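Local coordinates for outer membrane protein OMP121 (Bacteroides thetaiotaomicron, PDB 5FQ8), which probably takes up nutrients across the bacterial outer membrane as a TonB-dependent receptor whose barrel is filled by a plug domain, at residues Cys795-Ser807 and Gly818-Tyr830. Sequence-based numbering, arbitrary orientation.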
# COMPACT_ATOMS: atom_id res chain seq x y z
N CYS B 795 5.52 14.26 39.82
CA CYS B 795 6.84 14.84 39.62
C CYS B 795 6.80 16.21 38.96
O CYS B 795 7.73 16.59 38.26
CB CYS B 795 7.72 13.91 38.81
SG CYS B 795 8.26 12.50 39.71
N GLY B 796 5.75 16.99 39.20
CA GLY B 796 5.64 18.29 38.58
C GLY B 796 4.67 18.27 37.43
O GLY B 796 4.12 17.23 37.04
N ASP B 797 4.45 19.45 36.87
CA ASP B 797 3.49 19.65 35.81
C ASP B 797 4.20 20.21 34.58
O ASP B 797 5.42 20.38 34.56
CB ASP B 797 2.35 20.56 36.26
CG ASP B 797 2.83 21.88 36.81
OD1 ASP B 797 4.01 21.99 37.19
OD2 ASP B 797 2.01 22.82 36.87
N MET B 798 3.42 20.47 33.54
CA MET B 798 3.97 20.92 32.28
C MET B 798 4.17 22.42 32.23
O MET B 798 4.89 22.90 31.34
CB MET B 798 3.05 20.51 31.13
CG MET B 798 1.65 21.06 31.31
SD MET B 798 0.70 21.23 29.82
CE MET B 798 0.61 19.55 29.37
N ASN B 799 3.55 23.16 33.15
CA ASN B 799 3.39 24.60 33.01
C ASN B 799 4.56 25.38 33.58
O ASN B 799 5.09 25.05 34.64
CB ASN B 799 2.11 25.06 33.71
CG ASN B 799 0.89 24.36 33.22
OD1 ASN B 799 0.26 24.79 32.27
ND2 ASN B 799 0.54 23.27 33.87
N ASN B 800 4.95 26.43 32.86
CA ASN B 800 5.78 27.49 33.42
C ASN B 800 5.08 28.16 34.58
O ASN B 800 3.89 28.49 34.50
CB ASN B 800 6.08 28.53 32.34
CG ASN B 800 6.96 28.02 31.26
OD1 ASN B 800 6.76 28.33 30.10
ND2 ASN B 800 7.94 27.22 31.61
N LYS B 801 5.81 28.41 35.66
CA LYS B 801 5.21 29.12 36.77
C LYS B 801 4.98 30.58 36.43
O LYS B 801 4.03 31.19 36.93
CB LYS B 801 6.08 28.99 38.02
CG LYS B 801 6.15 27.58 38.57
CD LYS B 801 4.81 27.13 39.14
CE LYS B 801 4.74 25.62 39.24
NZ LYS B 801 5.92 25.06 39.93
N TYR B 802 5.83 31.15 35.58
CA TYR B 802 5.63 32.47 35.01
C TYR B 802 6.44 32.59 33.74
O TYR B 802 7.37 31.82 33.51
CB TYR B 802 6.00 33.57 36.01
CG TYR B 802 7.47 33.65 36.38
CD1 TYR B 802 8.36 34.41 35.64
CD2 TYR B 802 7.94 33.02 37.52
CE1 TYR B 802 9.70 34.51 36.00
CE2 TYR B 802 9.27 33.12 37.89
CZ TYR B 802 10.14 33.87 37.13
OH TYR B 802 11.46 33.96 37.51
N GLN B 803 6.06 33.56 32.91
CA GLN B 803 6.77 33.84 31.67
C GLN B 803 6.94 35.34 31.55
O GLN B 803 6.08 36.11 31.97
CB GLN B 803 6.03 33.32 30.43
CG GLN B 803 5.31 31.98 30.60
CD GLN B 803 4.26 31.73 29.54
OE1 GLN B 803 4.56 31.69 28.36
NE2 GLN B 803 3.02 31.56 29.97
N MET B 804 8.05 35.77 30.95
CA MET B 804 8.18 37.19 30.72
C MET B 804 9.25 37.45 29.67
O MET B 804 10.04 36.56 29.33
CB MET B 804 8.50 37.94 32.00
CG MET B 804 9.91 37.77 32.48
SD MET B 804 10.14 38.66 34.01
CE MET B 804 11.91 38.56 34.15
N GLY B 805 9.25 38.68 29.16
CA GLY B 805 10.22 39.11 28.17
C GLY B 805 10.56 40.57 28.35
O GLY B 805 9.74 41.37 28.80
N VAL B 806 11.80 40.92 28.00
CA VAL B 806 12.30 42.28 28.11
C VAL B 806 12.96 42.68 26.80
O VAL B 806 13.82 41.96 26.28
CB VAL B 806 13.28 42.46 29.29
CG1 VAL B 806 12.69 41.89 30.53
CG2 VAL B 806 14.61 41.80 29.04
N SER B 807 12.55 43.81 26.26
CA SER B 807 13.04 44.27 24.97
C SER B 807 13.63 45.65 25.12
O SER B 807 13.24 46.41 26.00
CB SER B 807 11.94 44.29 23.93
OG SER B 807 11.68 42.99 23.47
N GLY B 818 17.61 46.14 18.04
CA GLY B 818 16.58 45.51 18.84
C GLY B 818 17.12 44.28 19.53
O GLY B 818 17.81 43.47 18.91
N ILE B 819 16.83 44.14 20.81
CA ILE B 819 17.34 43.04 21.61
C ILE B 819 16.20 42.54 22.47
O ILE B 819 15.69 43.29 23.31
CB ILE B 819 18.52 43.46 22.49
CG1 ILE B 819 19.66 43.97 21.62
CG2 ILE B 819 19.03 42.28 23.24
CD1 ILE B 819 20.91 44.24 22.37
N ASP B 820 15.78 41.30 22.26
CA ASP B 820 14.68 40.74 23.01
C ASP B 820 15.13 39.50 23.77
O ASP B 820 15.87 38.67 23.24
CB ASP B 820 13.52 40.41 22.09
CG ASP B 820 13.16 41.56 21.22
OD1 ASP B 820 13.93 41.83 20.28
OD2 ASP B 820 12.13 42.20 21.49
N PHE B 821 14.70 39.39 25.01
CA PHE B 821 15.01 38.26 25.86
C PHE B 821 13.73 37.55 26.20
O PHE B 821 12.74 38.20 26.54
CB PHE B 821 15.73 38.69 27.14
CG PHE B 821 17.14 39.07 26.92
CD1 PHE B 821 17.47 40.33 26.52
CD2 PHE B 821 18.14 38.15 27.08
CE1 PHE B 821 18.76 40.67 26.30
CE2 PHE B 821 19.43 38.49 26.86
CZ PHE B 821 19.74 39.75 26.48
N ASP B 822 13.74 36.23 26.08
CA ASP B 822 12.61 35.40 26.45
C ASP B 822 12.94 34.75 27.78
O ASP B 822 14.04 34.22 27.94
CB ASP B 822 12.33 34.34 25.39
CG ASP B 822 10.87 33.97 25.31
OD1 ASP B 822 10.18 34.03 26.35
OD2 ASP B 822 10.42 33.62 24.21
N ILE B 823 12.02 34.84 28.73
CA ILE B 823 12.27 34.28 30.05
C ILE B 823 11.06 33.49 30.49
O ILE B 823 10.00 34.07 30.74
CB ILE B 823 12.61 35.36 31.08
CG1 ILE B 823 13.92 36.03 30.71
CG2 ILE B 823 12.74 34.73 32.44
CD1 ILE B 823 13.72 37.28 29.96
N ARG B 824 11.22 32.18 30.59
CA ARG B 824 10.15 31.28 30.98
C ARG B 824 10.69 30.40 32.08
O ARG B 824 11.75 29.79 31.91
CB ARG B 824 9.66 30.42 29.81
CG ARG B 824 9.57 31.17 28.50
CD ARG B 824 8.96 30.35 27.41
NE ARG B 824 8.85 31.16 26.22
CZ ARG B 824 8.25 30.78 25.11
NH1 ARG B 824 7.69 29.59 25.03
NH2 ARG B 824 8.21 31.60 24.08
N GLN B 825 9.98 30.34 33.20
CA GLN B 825 10.49 29.70 34.40
C GLN B 825 9.44 28.76 34.95
O GLN B 825 8.29 29.16 35.16
CB GLN B 825 10.86 30.75 35.45
CG GLN B 825 12.06 31.58 35.10
CD GLN B 825 13.37 30.83 35.29
OE1 GLN B 825 13.44 29.91 36.10
NE2 GLN B 825 14.41 31.24 34.55
N GLY B 826 9.85 27.53 35.21
CA GLY B 826 8.99 26.60 35.90
C GLY B 826 8.47 25.51 34.98
O GLY B 826 8.34 25.67 33.77
N GLY B 827 8.15 24.38 35.59
CA GLY B 827 7.63 23.24 34.88
C GLY B 827 8.71 22.23 34.54
O GLY B 827 9.88 22.38 34.87
N VAL B 828 8.28 21.19 33.83
CA VAL B 828 9.13 20.03 33.60
C VAL B 828 8.71 19.37 32.30
O VAL B 828 7.59 19.51 31.85
CB VAL B 828 9.05 19.07 34.81
CG1 VAL B 828 7.76 18.33 34.82
CG2 VAL B 828 10.21 18.13 34.83
N MET B 829 9.65 18.65 31.69
CA MET B 829 9.39 17.97 30.44
C MET B 829 10.25 16.71 30.38
O MET B 829 11.36 16.69 30.91
CB MET B 829 9.70 18.89 29.26
CG MET B 829 11.17 19.26 29.14
SD MET B 829 11.57 20.40 27.83
CE MET B 829 10.71 19.68 26.47
N TYR B 830 9.74 15.66 29.74
CA TYR B 830 10.55 14.46 29.57
C TYR B 830 11.63 14.71 28.53
O TYR B 830 11.36 15.24 27.46
CB TYR B 830 9.71 13.26 29.13
CG TYR B 830 10.61 12.09 28.76
CD1 TYR B 830 11.11 11.25 29.74
CD2 TYR B 830 10.99 11.85 27.44
CE1 TYR B 830 11.95 10.22 29.43
CE2 TYR B 830 11.84 10.81 27.12
CZ TYR B 830 12.31 9.99 28.13
OH TYR B 830 13.15 8.95 27.86
O HOH W 1 6.96 27.30 27.21
O HOH W 2 8.03 24.32 38.78
O HOH W 3 7.90 35.22 27.55
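Strands 802-807 and 818-825 run antiparallel, their axes 4.7 Å apart at closest approach, with Tyr802, Met804 and Val806 forming hydrogen-bonded pairs with Gln825, Ile823 and Phe821. At the Tyr802 end the pairing ends in a classic beta bulge: Gln825 O accepts from Tyr802 N at 3.2 Å and, more weakly, from Lys801 N. The two strands form a hairpin in the wall of the transmembrane barrel characteristic of TonB-dependent receptors, flanked by strands 716-731 and 899-915. On the face bearing Tyr802, Met804 and Val806, Gln825 CB lies over one face of the Tyr802 ring, 3.9 Å from its centroid, a CH-pi contact. Tyr802 CG sits between its backbone N and carbonyl carbon (chi1 66°), which lays the ring alongside the Gln825 chain, ring and amide planes 31° apart. Beyond the bulge, Asn800 ND2 donates to Gly826 O at 2.7 Å, in the carbonyl plane, while Asn800 OD1 accepts a hydrogen bond from a water that in turn accepts one from Arg824 NH1. With an alanine here the amide is lost, which is likely to leave Gly826 O without this donor and the water without its acceptor on the 795-807 side. Arg824, extended from CG to NE, grips Asp822 side-on, NE meeting OD1 at 3.2 Å and NH2 meeting OD2 at 3.0 Å; its NH1 and NH2 also reach Ser74 and Ile73 of the plug.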